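PDB 3BJE: nucleoside phosphorylase, putative from Trypanosoma brucei, which catalyses the phosphorolysis of uridine to uracil and ribose 1-phosphate, acting as a homodimer. Local coordinates for the interface of chains A and B. Coordinates in Å, arbitrary orientation; residue numbers count along the deposited sequence, not the author numbering. Chains: chain A/B, Nucleoside phosphorylase, putative.

Contact 1: the interface of chains A and B. Residues chain A 75, 94-96, 98-99, 102; chain B 75, 94-99, 293.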
ATOM      1  N   GLU A  75       7.334  -5.075  -6.319  1.00 29.06           N
ATOM      2  CA  GLU A  75       6.053  -5.517  -6.897  1.00 27.95           C
ATOM      3  C   GLU A  75       5.824  -4.900  -8.308  1.00 23.38           C
ATOM      4  O   GLU A  75       4.780  -5.118  -8.936  1.00 20.93           O
ATOM      5  CB  GLU A  75       4.878  -5.264  -5.920  1.00 24.31           C
ATOM      6  CG  GLU A  75       4.635  -3.834  -5.341  1.00 30.10           C
ATOM      7  CD  GLU A  75       5.034  -3.732  -3.861  1.00 27.46           C
ATOM      8  OE1 GLU A  75       6.264  -3.961  -3.706  1.00 21.10           O
ATOM      9  OE2 GLU A  75       4.163  -3.495  -2.898  1.00 18.09           O
ATOM     10  N   GLY A  94       1.402  -3.305  -7.582  1.00 19.07           N
ATOM     11  CA  GLY A  94       1.214  -3.878  -6.258  1.00 18.51           C
ATOM     12  C   GLY A  94      -0.051  -3.292  -5.655  1.00 18.69           C
ATOM     13  O   GLY A  94      -0.798  -2.580  -6.316  1.00 20.79           O
ATOM     14  N   MET A  95      -0.274  -3.560  -4.377  1.00 17.66           N
ATOM     15  CA  MET A  95      -1.554  -3.245  -3.761  1.00 16.41           C
ATOM     16  C   MET A  95      -1.566  -1.874  -3.136  1.00 17.64           C
ATOM     17  O   MET A  95      -0.638  -1.523  -2.408  1.00 13.59           O
ATOM     18  CB  MET A  95      -1.889  -4.301  -2.713  1.00 16.18           C
ATOM     19  CG  MET A  95      -1.914  -5.682  -3.282  1.00 17.77           C
ATOM     20  SD  MET A  95      -2.481  -6.936  -2.134  1.00 18.02           S
ATOM     21  CE  MET A  95      -1.027  -7.112  -1.107  1.00 17.34           C
ATOM     22  N   GLY A  96      -2.605  -1.096  -3.419  1.00 15.98           N
ATOM     23  CA  GLY A  96      -2.874   0.111  -2.658  1.00 15.22           C
ATOM     24  C   GLY A  96      -2.627   1.472  -3.289  1.00 15.94           C
ATOM     25  O   GLY A  96      -1.869   1.622  -4.242  1.00 14.76           O
ATOM     26  N   ASP A  98      -1.181   3.954  -1.920  1.00 14.50           N
ATOM     27  CA  ASP A  98       0.178   4.370  -1.635  1.00 14.39           C
ATOM     28  C   ASP A  98       1.109   3.942  -2.760  1.00 15.98           C
ATOM     29  O   ASP A  98       1.958   4.720  -3.206  1.00 15.79           O
ATOM     30  CB  ASP A  98       0.640   3.810  -0.285  1.00 15.42           C
ATOM     31  CG  ASP A  98       0.614   2.304  -0.209  1.00 15.83           C
ATOM     32  OD1 ASP A  98      -0.280   1.639  -0.768  1.00 14.02           O
ATOM     33  OD2 ASP A  98       1.465   1.749   0.484  1.00 16.48           O
ATOM     34  N   ASN A  99       0.921   2.717  -3.243  1.00 13.94           N
ATOM     35  CA  ASN A  99       1.668   2.205  -4.408  1.00 13.70           C
ATOM     36  C   ASN A  99       1.356   3.019  -5.661  1.00 15.60           C
ATOM     37  O   ASN A  99       2.234   3.299  -6.494  1.00 15.93           O
ATOM     38  CB  ASN A  99       1.354   0.733  -4.637  1.00 14.08           C
ATOM     39  CG  ASN A  99       1.960  -0.168  -3.568  1.00 13.66           C
ATOM     40  OD1 ASN A  99       1.797   0.058  -2.352  1.00 13.68           O
ATOM     41  ND2 ASN A  99       2.673  -1.200  -4.021  1.00 15.44           N
ATOM     42  N   ILE A 102       3.226   6.273  -5.587  1.00 15.84           N
ATOM     43  CA  ILE A 102       4.590   6.049  -6.051  1.00 14.32           C
ATOM     44  C   ILE A 102       4.659   5.996  -7.577  1.00 16.62           C
ATOM     45  O   ILE A 102       5.421   6.716  -8.226  1.00 16.15           O
ATOM     46  CB  ILE A 102       5.141   4.751  -5.457  1.00 15.77           C
ATOM     47  CG1 ILE A 102       5.441   4.957  -3.969  1.00 16.09           C
ATOM     48  CG2 ILE A 102       6.426   4.320  -6.204  1.00 17.90           C
ATOM     49  CD1 ILE A 102       5.738   3.671  -3.213  1.00 18.45           C
TER
ATOM     50  N   GLU B  75       3.354  -9.646  -4.110  1.00 25.04           N
ATOM     51  CA  GLU B  75       4.564  -9.151  -3.461  1.00 21.18           C
ATOM     52  C   GLU B  75       4.877  -9.926  -2.149  1.00 20.00           C
ATOM     53  O   GLU B  75       5.826  -9.593  -1.442  1.00 18.14           O
ATOM     54  CB  GLU B  75       4.449  -7.628  -3.245  1.00 20.93           C
ATOM     55  CG  GLU B  75       3.278  -7.077  -2.379  1.00 25.41           C
ATOM     56  CD  GLU B  75       2.158  -6.410  -3.196  1.00 24.14           C
ATOM     57  OE1 GLU B  75       1.577  -7.197  -3.968  1.00 18.46           O
ATOM     58  OE2 GLU B  75       1.871  -5.146  -3.066  1.00 20.13           O
ATOM     59  N   GLY B  94       5.501  -6.222   0.881  1.00 20.00           N
ATOM     60  CA  GLY B  94       5.319  -5.168  -0.113  1.00 18.76           C
ATOM     61  C   GLY B  94       5.227  -3.832   0.616  1.00 18.75           C
ATOM     62  O   GLY B  94       5.466  -3.747   1.820  1.00 21.55           O
ATOM     63  N   MET B  95       4.837  -2.798  -0.108  1.00 14.61           N
ATOM     64  CA  MET B  95       4.884  -1.441   0.437  1.00 14.38           C
ATOM     65  C   MET B  95       3.555  -1.060   1.075  1.00 15.75           C
ATOM     66  O   MET B  95       2.507  -1.281   0.501  1.00 14.20           O
ATOM     67  CB  MET B  95       5.214  -0.461  -0.682  1.00 15.61           C
ATOM     68  CG  MET B  95       6.516  -0.830  -1.356  1.00 15.78           C
ATOM     69  SD  MET B  95       7.165   0.359  -2.525  1.00 16.71           S
ATOM     70  CE  MET B  95       6.050   0.121  -3.888  1.00 17.69           C
ATOM     71  N   GLY B  96       3.641  -0.528   2.276  1.00 15.48           N
ATOM     72  CA  GLY B  96       2.560   0.250   2.883  1.00 14.37           C
ATOM     73  C   GLY B  96       1.816  -0.378   4.039  1.00 14.48           C
ATOM     74  O   GLY B  96       1.818  -1.603   4.246  1.00 14.82           O
ATOM     75  N   VAL B  97       1.145   0.487   4.779  1.00 15.16           N
ATOM     76  CA  VAL B  97       0.338   0.062   5.926  1.00 13.60           C
ATOM     77  C   VAL B  97      -0.901  -0.769   5.544  1.00 15.52           C
ATOM     78  O   VAL B  97      -1.396  -1.590   6.324  1.00 14.76           O
ATOM     79  CB  VAL B  97      -0.061   1.265   6.784  1.00 13.35           C
ATOM     80  CG1 VAL B  97       1.186   1.828   7.506  1.00 15.05           C
ATOM     81  CG2 VAL B  97      -0.721   2.344   5.938  1.00 15.40           C
ATOM     82  N   ASP B  98      -1.384  -0.544   4.334  1.00 13.64           N
ATOM     83  CA  ASP B  98      -2.447  -1.361   3.767  1.00 12.74           C
ATOM     84  C   ASP B  98      -1.998  -2.796   3.584  1.00 14.49           C
ATOM     85  O   ASP B  98      -2.736  -3.729   3.927  1.00 15.26           O
ATOM     86  CB  ASP B  98      -2.953  -0.771   2.441  1.00 13.45           C
ATOM     87  CG  ASP B  98      -1.874  -0.672   1.366  1.00 14.76           C
ATOM     88  OD1 ASP B  98      -0.700  -0.418   1.678  1.00 12.35           O
ATOM     89  OD2 ASP B  98      -2.210  -0.795   0.171  1.00 15.42           O
ATOM     90  N   ASN B  99      -0.769  -2.969   3.070  1.00 13.59           N
ATOM     91  CA  ASN B  99      -0.175  -4.292   2.957  1.00 12.95           C
ATOM     92  C   ASN B  99       0.028  -4.946   4.317  1.00 13.25           C
ATOM     93  O   ASN B  99      -0.178  -6.157   4.466  1.00 15.36           O
ATOM     94  CB  ASN B  99       1.139  -4.209   2.188  1.00 13.52           C
ATOM     95  CG  ASN B  99       0.921  -3.917   0.721  1.00 13.09           C
ATOM     96  OD1 ASN B  99       0.249  -2.934   0.353  1.00 13.10           O
ATOM     97  ND2 ASN B  99       1.524  -4.738  -0.141  1.00 14.54           N
ATOM     98  N   MET B 293       6.993   3.619   5.455  1.00 10.99           N
ATOM     99  CA  MET B 293       5.612   3.353   4.986  1.00 11.70           C
ATOM    100  C   MET B 293       4.849   2.242   5.692  1.00 12.45           C
ATOM    101  O   MET B 293       3.721   1.967   5.315  1.00 12.95           O
ATOM    102  CB  MET B 293       5.617   3.140   3.464  1.00 10.89           C
ATOM    103  CG  MET B 293       6.075   4.379   2.692  1.00 12.31           C
ATOM    104  SD  MET B 293       6.112   4.122   0.908  1.00 11.85           S
ATOM    105  CE  MET B 293       4.345   3.819   0.556  1.00 14.21           C
TER
HETATM  106  O   HOH W   1       1.474   3.283   3.202  1.00 16.50           O
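Two hydrogen bonds grip the carboxylate oxygen OE2 of A:Glu75. The backbone N of B:Met95 reaches it across the interface at 3.0 Å, nearly straight and on the syn lone pair, while the amide nitrogen ND2 of A:Asn99 donates from its own chain, also at 3.0 Å. That second donor keeps A:Glu75 OE2 in its amide plane but stands 44° above the plane of the carboxylate. B:Glu75 is held in the same way by A:Met95 N and B:Asn99 ND2.

The two glutamates cross obliquely at the two-fold axis, and A:Glu75 OE2 lies 2.8 Å from B:Glu75 OE2. Two bare carboxylates would repel at this range, so one may carry a proton and donate to the other. The CB atoms of A:Glu75 and B:Glu75 already pack at 3.6 Å; from there CG in the crowded position between N and C (chi1 55° in chain A) and the bend at chi2 turn each carboxylate onto its donors.

Methionine suits the flanks because it is flexible and apolar: B:Met95 bends at chi3 and lays its CE 3.6 Å from CD1 of A:Ile102, and the same methyl also rests against ND2 of A:Asn99. The CE methyl of B:Met293 packs across CB of A:Asp98.

A:Met95, A:Asp98 and A:Asn99, with their copies in chain B, bind calcium, and their oxygens crowd together from both chains. A:Asn99 OD1 comes to 3.2 Å from B:Met95 O, and the carboxylates of A:Asp98 and B:Asp98 meet tip to tip, their planes 83° apart. Such clustering of acceptors is consistent with a calcium ion shared across the axis, whose charge would offset their repulsion. Asparagine thus serves twice, with OD1 toward the calcium-binding cluster and ND2 toward A:Glu75.

A water bridges A:Asp98 OD2 and B:Val97 N. A:Glu75 lies in the turn between strands 69-73 and 76-83, while residues 94-96 link strand 86-92 to helix 97-112, whose first turn carries A:Asp98 and A:Asn99.

Contact 2: the interface of chains A and B. Residues chain A 170-172, 175-176; chain B 170-172, 201, 204.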
ATOM      1  N   MET A 170     -11.728   6.292   0.684  1.00 14.56           N
ATOM      2  CA  MET A 170     -11.756   5.981   2.114  1.00 13.62           C
ATOM      3  C   MET A 170     -10.333   5.940   2.699  1.00 13.47           C
ATOM      4  O   MET A 170     -10.153   5.926   3.911  1.00 13.67           O
ATOM      5  CB  MET A 170     -12.472   4.661   2.360  1.00 14.93           C
ATOM      6  CG  MET A 170     -13.853   4.595   1.703  1.00 15.20           C
ATOM      7  SD  MET A 170     -14.803   3.116   2.111  1.00 15.51           S
ATOM      8  CE  MET A 170     -13.744   1.850   1.377  1.00 17.14           C
ATOM      9  N   ASP A 171      -9.355   5.833   1.811  1.00 14.71           N
ATOM     10  CA  ASP A 171      -7.958   5.982   2.129  1.00 13.57           C
ATOM     11  C   ASP A 171      -7.675   7.461   2.411  1.00 13.54           C
ATOM     12  O   ASP A 171      -8.583   8.302   2.323  1.00 15.68           O
ATOM     13  CB  ASP A 171      -7.150   5.541   0.924  1.00 12.90           C
ATOM     14  CG  ASP A 171      -7.434   6.410  -0.289  1.00 15.46           C
ATOM     15  OD1 ASP A 171      -8.557   6.341  -0.861  1.00 14.70           O
ATOM     16  OD2 ASP A 171      -6.539   7.225  -0.640  1.00 16.48           O
ATOM     17  N   ASN A 172      -6.410   7.798   2.713  1.00 12.78           N
ATOM     18  CA  ASN A 172      -6.024   9.202   2.917  1.00 13.32           C
ATOM     19  C   ASN A 172      -4.874   9.693   2.048  1.00 14.38           C
ATOM     20  O   ASN A 172      -4.371  10.786   2.234  1.00 14.74           O
ATOM     21  CB  ASN A 172      -5.761   9.534   4.398  1.00 13.92           C
ATOM     22  CG  ASN A 172      -4.335   9.261   4.858  1.00 13.03           C
ATOM     23  OD1 ASN A 172      -3.600   8.515   4.211  1.00 13.99           O
ATOM     24  ND2 ASN A 172      -3.952   9.845   6.020  1.00 12.99           N
ATOM     25  N   LEU A 175      -5.222  13.046   0.585  1.00 15.97           N
ATOM     26  CA  LEU A 175      -5.262  14.152   1.539  1.00 14.94           C
ATOM     27  C   LEU A 175      -3.946  14.925   1.624  1.00 14.63           C
ATOM     28  O   LEU A 175      -3.942  16.050   2.093  1.00 15.79           O
ATOM     29  CB  LEU A 175      -5.688  13.687   2.940  1.00 15.76           C
ATOM     30  CG  LEU A 175      -7.086  13.126   3.155  1.00 15.49           C
ATOM     31  CD1 LEU A 175      -7.376  13.057   4.666  1.00 14.79           C
ATOM     32  CD2 LEU A 175      -8.174  13.907   2.450  1.00 14.74           C
ATOM     33  N   TYR A 176      -2.843  14.327   1.153  1.00 12.86           N
ATOM     34  CA  TYR A 176      -1.526  14.941   1.113  1.00 13.75           C
ATOM     35  C   TYR A 176      -1.359  15.775  -0.162  1.00 14.21           C
ATOM     36  O   TYR A 176      -0.360  16.460  -0.306  1.00 13.68           O
ATOM     37  CB  TYR A 176      -0.447  13.856   1.277  1.00 13.25           C
ATOM     38  CG  TYR A 176      -0.484  13.408   2.700  1.00 13.49           C
ATOM     39  CD1 TYR A 176       0.174  14.124   3.679  1.00 13.45           C
ATOM     40  CD2 TYR A 176      -1.261  12.353   3.100  1.00 14.57           C
ATOM     41  CE1 TYR A 176       0.073  13.783   5.031  1.00 14.07           C
ATOM     42  CE2 TYR A 176      -1.368  12.003   4.443  1.00 14.15           C
ATOM     43  CZ  TYR A 176      -0.682  12.714   5.402  1.00 13.90           C
ATOM     44  OH  TYR A 176      -0.812  12.396   6.734  1.00 13.87           O
TER
ATOM     45  N   MET B 170       0.756   8.822   9.928  1.00 11.30           N
ATOM     46  CA  MET B 170       0.278   9.825   8.989  1.00 11.00           C
ATOM     47  C   MET B 170      -0.673   9.206   7.943  1.00 11.97           C
ATOM     48  O   MET B 170      -1.374   9.950   7.241  1.00 11.71           O
ATOM     49  CB  MET B 170       1.414  10.560   8.293  1.00 13.33           C
ATOM     50  CG  MET B 170       2.487  11.042   9.230  1.00 11.52           C
ATOM     51  SD  MET B 170       3.775  12.053   8.486  1.00 12.75           S
ATOM     52  CE  MET B 170       4.527  10.782   7.408  1.00 13.63           C
ATOM     53  N   ASP B 171      -0.634   7.876   7.809  1.00 12.35           N
ATOM     54  CA  ASP B 171      -1.604   7.081   7.064  1.00 12.48           C
ATOM     55  C   ASP B 171      -2.931   7.075   7.803  1.00 12.01           C
ATOM     56  O   ASP B 171      -3.036   7.672   8.874  1.00 12.42           O
ATOM     57  CB  ASP B 171      -1.098   5.656   6.955  1.00 12.83           C
ATOM     58  CG  ASP B 171      -0.968   5.010   8.310  1.00 15.54           C
ATOM     59  OD1 ASP B 171      -0.064   5.428   9.071  1.00 12.79           O
ATOM     60  OD2 ASP B 171      -1.830   4.167   8.644  1.00 13.32           O
ATOM     61  N   ASN B 172      -3.931   6.373   7.248  1.00 10.95           N
ATOM     62  CA  ASN B 172      -5.194   6.237   7.951  1.00 11.79           C
ATOM     63  C   ASN B 172      -5.671   4.805   8.140  1.00 11.02           C
ATOM     64  O   ASN B 172      -6.796   4.590   8.567  1.00 11.54           O
ATOM     65  CB  ASN B 172      -6.321   7.076   7.281  1.00 10.72           C
ATOM     66  CG  ASN B 172      -7.021   6.353   6.146  1.00 13.13           C
ATOM     67  OD1 ASN B 172      -6.514   5.381   5.585  1.00 12.68           O
ATOM     68  ND2 ASN B 172      -8.197   6.880   5.762  1.00 12.01           N
ATOM     69  N   LEU B 201       0.514  18.653   9.755  1.00 14.49           N
ATOM     70  CA  LEU B 201      -0.282  17.475  10.021  1.00 12.90           C
ATOM     71  C   LEU B 201      -1.488  17.742  10.934  1.00 13.86           C
ATOM     72  O   LEU B 201      -2.324  16.875  11.144  1.00 16.18           O
ATOM     73  CB  LEU B 201       0.597  16.357  10.608  1.00 15.66           C
ATOM     74  CG  LEU B 201       1.629  15.746   9.646  1.00 15.81           C
ATOM     75  CD1 LEU B 201       2.628  14.902  10.458  1.00 17.41           C
ATOM     76  CD2 LEU B 201       0.949  14.891   8.542  1.00 18.37           C
ATOM     77  N   ILE B 204      -4.751  16.601   9.425  1.00 14.75           N
ATOM     78  CA  ILE B 204      -4.952  15.171   9.260  1.00 15.35           C
ATOM     79  C   ILE B 204      -5.253  14.532  10.615  1.00 13.53           C
ATOM     80  O   ILE B 204      -4.631  14.893  11.613  1.00 14.83           O
ATOM     81  CB  ILE B 204      -3.672  14.500   8.712  1.00 16.28           C
ATOM     82  CG1 ILE B 204      -3.228  15.154   7.404  1.00 15.53           C
ATOM     83  CG2 ILE B 204      -3.887  12.992   8.481  1.00 15.19           C
ATOM     84  CD1 ILE B 204      -4.117  14.849   6.178  1.00 19.63           C
TER
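In this uridine phosphorylase of the nucleoside phosphorylase family, the loop after strand 167-169 meets its symmetry mate on the dimer axis, with A:Asn172 lying alongside B:Asn172. CB of A:Asn172 packs 3.8 Å from CB of B:Asn172. The next atom, CG, sits between the backbone N and the carbonyl carbon (chi1 87°), a crowded position that carries the amide across the axis, and it too lies 3.8 Å from the partner's CB. The side chains slide past each other in opposite directions, their amides stacked with planes 16° apart. OD1 passes over the B:Asp171-B:Asn172 backbone, while the ND2 tip donates to B:Met170 O at 2.9 Å, with that oxygen close to the amide plane. A small, flat amide suits this place: its face can stack while its N-H reaches a backbone carbonyl. B:Asn172 returns the bond to A:Met170 O.

B:Met170 O also accepts from the phenol OH of A:Tyr176 at 2.6 Å. Both donors lie in the carbonyl plane, each on a lone pair, so together they fix the orientation of this backbone carbonyl. Tyrosine combines a hydroxyl at its tip with an apolar ring: CD2 of B:Leu201 lies in plane at the ring edge, 3.8 Å from CE1, and B:Ile204 crosses obliquely near the hydroxyl end. The CD1 methyl of B:Ile204 then reaches CB of A:Leu175 at 3.8 Å.

Contact 1 and contact 2 share no residue, and the centres of their C-alpha atoms are about 15 Å apart, yet both straddle the same two-fold axis. Contact 1 is built on acids, calcium-binding residues and the start of helix 97-112, whereas contact 2 uses loops and 3-10 helices 173-177 and 200-203. Together they brace the homodimer at two points. Contact 1 also borders the active site, since A:Met95 and B:Met95 line the ribose 1-phosphate pockets of their chains and B:Met293 both that and the uracil pocket, so dimerisation and calcium binding may help shape catalysis.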